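PDB 6HCP: BauA from Acinetobacter baumannii, which probably takes up ferric preacinetobactin, an iron-loaded siderophore, across the outer membrane as a TonB-dependent receptor. Local coordinates for residues Val49-Ser54 with Gln364-Ala369. Numbering follows the deposited sequence.
Sequences VGFLGS and QWVANA. With C8E ((hydroxyethyloxy)tri(ethyloxy)octane), chain B.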
loop_
_atom_site.group_PDB
_atom_site.type_symbol
_atom_site.label_atom_id
_atom_site.label_comp_id
_atom_site.label_asym_id
_atom_site.label_seq_id
_atom_site.Cartn_x
_atom_site.Cartn_y
_atom_site.Cartn_z
ATOM N N VAL A 49 -23.476 15.454 33.257
ATOM C CA VAL A 49 -23.584 16.840 32.831
ATOM C C VAL A 49 -23.092 17.754 33.959
ATOM O O VAL A 49 -23.879 18.423 34.651
ATOM C CB VAL A 49 -25.016 17.134 32.373
ATOM C CG1 VAL A 49 -25.160 18.536 31.799
ATOM C CG2 VAL A 49 -25.465 16.100 31.355
ATOM N N GLY A 50 -21.782 17.680 34.202
ATOM C CA GLY A 50 -21.154 18.274 35.377
ATOM C C GLY A 50 -21.945 17.952 36.631
ATOM O O GLY A 50 -22.379 16.802 36.817
ATOM N N PHE A 51 -22.160 18.948 37.504
ATOM C CA PHE A 51 -22.758 18.651 38.821
ATOM C C PHE A 51 -24.271 18.369 38.712
ATOM O O PHE A 51 -24.875 17.972 39.708
ATOM C CB PHE A 51 -22.387 19.743 39.842
ATOM C CG PHE A 51 -23.204 21.011 39.851
ATOM C CD1 PHE A 51 -23.744 21.547 38.699
ATOM C CD2 PHE A 51 -23.355 21.723 41.032
ATOM C CE1 PHE A 51 -24.422 22.759 38.709
ATOM C CE2 PHE A 51 -24.033 22.931 41.045
ATOM C CZ PHE A 51 -24.551 23.459 39.883
ATOM N N LEU A 52 -24.875 18.487 37.525
ATOM C CA LEU A 52 -26.265 18.039 37.340
ATOM C C LEU A 52 -26.335 16.500 37.348
ATOM O O LEU A 52 -27.409 15.940 37.485
ATOM C CB LEU A 52 -26.859 18.583 36.039
ATOM C CG LEU A 52 -26.826 20.098 35.850
ATOM C CD1 LEU A 52 -27.394 20.480 34.488
ATOM C CD2 LEU A 52 -27.584 20.799 36.969
ATOM N N GLY A 53 -25.183 15.834 37.246
ATOM C CA GLY A 53 -25.087 14.385 37.242
ATOM C C GLY A 53 -25.588 13.752 35.941
ATOM O O GLY A 53 -25.615 14.374 34.866
ATOM N N SER A 54 -25.944 12.473 36.037
ATOM C CA SER A 54 -26.266 11.671 34.870
ATOM C C SER A 54 -27.575 12.138 34.230
ATOM O O SER A 54 -28.599 12.230 34.867
ATOM C CB SER A 54 -26.314 10.203 35.234
ATOM O OG SER A 54 -26.745 9.440 34.120
ATOM N N GLN A 364 -35.461 19.463 40.710
ATOM C CA GLN A 364 -34.277 18.674 41.026
ATOM C C GLN A 364 -33.096 19.640 41.104
ATOM O O GLN A 364 -32.844 20.348 40.129
ATOM C CB GLN A 364 -33.990 17.680 39.899
ATOM C CG GLN A 364 -33.703 16.256 40.324
ATOM C CD GLN A 364 -33.789 15.379 39.095
ATOM O OE1 GLN A 364 -34.844 14.839 38.775
ATOM N NE2 GLN A 364 -32.780 15.486 38.248
ATOM N N TRP A 365 -32.467 19.730 42.274
ATOM C CA TRP A 365 -31.482 20.761 42.529
ATOM C C TRP A 365 -30.189 20.111 43.001
ATOM O O TRP A 365 -30.181 18.987 43.509
ATOM C CB TRP A 365 -31.998 21.797 43.545
ATOM C CG TRP A 365 -32.315 21.184 44.878
ATOM C CD1 TRP A 365 -33.525 20.689 45.268
ATOM C CD2 TRP A 365 -31.418 20.967 45.976
ATOM N NE1 TRP A 365 -33.431 20.162 46.525
ATOM C CE2 TRP A 365 -32.151 20.308 46.985
ATOM C CE3 TRP A 365 -30.068 21.252 46.210
ATOM C CZ2 TRP A 365 -31.593 19.955 48.211
ATOM C CZ3 TRP A 365 -29.506 20.871 47.411
ATOM C CH2 TRP A 365 -30.254 20.219 48.393
ATOM N N VAL A 366 -29.102 20.888 42.900
ATOM C CA VAL A 366 -27.824 20.496 43.394
ATOM C C VAL A 366 -27.086 21.744 43.899
ATOM O O VAL A 366 -27.223 22.822 43.334
ATOM C CB VAL A 366 -27.012 19.778 42.292
ATOM C CG1 VAL A 366 -26.951 20.597 41.015
ATOM C CG2 VAL A 366 -25.616 19.411 42.764
ATOM N N ALA A 367 -26.297 21.551 44.954
ATOM C CA ALA A 367 -25.440 22.598 45.481
ATOM C C ALA A 367 -24.099 21.963 45.822
ATOM O O ALA A 367 -24.057 20.932 46.474
ATOM C CB ALA A 367 -26.054 23.249 46.699
ATOM N N ASN A 368 -23.001 22.633 45.445
ATOM C CA ASN A 368 -21.714 22.046 45.703
ATOM C C ASN A 368 -20.663 23.113 45.999
ATOM O O ASN A 368 -20.887 24.326 45.847
ATOM C CB ASN A 368 -21.291 21.112 44.556
ATOM C CG ASN A 368 -20.753 21.842 43.342
ATOM O OD1 ASN A 368 -21.117 22.990 43.090
ATOM N ND2 ASN A 368 -19.956 21.144 42.536
ATOM N N ALA A 369 -19.551 22.612 46.531
ATOM C CA ALA A 369 -18.335 23.344 46.756
ATOM C C ALA A 369 -17.180 22.543 46.166
ATOM O O ALA A 369 -17.134 21.319 46.348
ATOM C CB ALA A 369 -18.142 23.558 48.241
HETATM C C1 C8E B . -23.994 27.791 47.128
HETATM C C2 C8E B . -24.148 26.787 48.245
HETATM C C3 C8E B . -22.918 25.910 48.436
HETATM C C4 C8E B . -23.276 24.539 49.026
HETATM C C5 C8E B . -22.053 23.826 49.600
HETATM C C6 C8E B . -22.304 22.366 49.917
HETATM C C7 C8E B . -21.080 21.773 50.608
HETATM C C8 C8E B . -21.457 20.809 51.726
HETATM O O9 C8E B . -20.600 19.661 51.780
HETATM C C10 C8E B . -21.355 18.466 52.002
HETATM C C11 C8E B . -20.488 17.397 52.627
HETATM O O12 C8E B . -21.061 16.151 52.269
#
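Asn368 OD1 accepts a hydrogen bond from Arg443 and lies 3.3 Å from Phe51 CD2, at an oblique angle to the ring. ND2 of Asn368 hydrogen-bonds to Asp349, so both polar atoms of this buried amide are held. The amide and ring planes are 42° apart. Arg443 also makes a cation-pi contact with Phe51, which ties ring and amide to one guanidinium group. Val366 provides the apolar part. Its CG1 sits over one face of the Phe51 ring, 3.7 Å from the centroid and 8° off the normal, a CH-pi contact. With chi1 at 52°, CG1 is tucked between the backbone N and C, while Val366 CG2, opposite the backbone N, packs against Phe51 CD2 at 3.7 Å. Leu52 adds a lighter touch, its CD2 lying 4.1 Å from Val366 CG1. No hydrogen bond joins the two segments. Across the strand, Ala367 CB points the other way and meets detergent atom C4 at 3.8 Å. The turn follows strand 46-48, ends as strand 54-56 begins, and rests on helix 146-149 through Leu148. It packs against the inner face of the barrel at strand 361-381, which pairs with strands 331-358 and 412-431, consistent with the plug-in-barrel fold of TonB-dependent receptors.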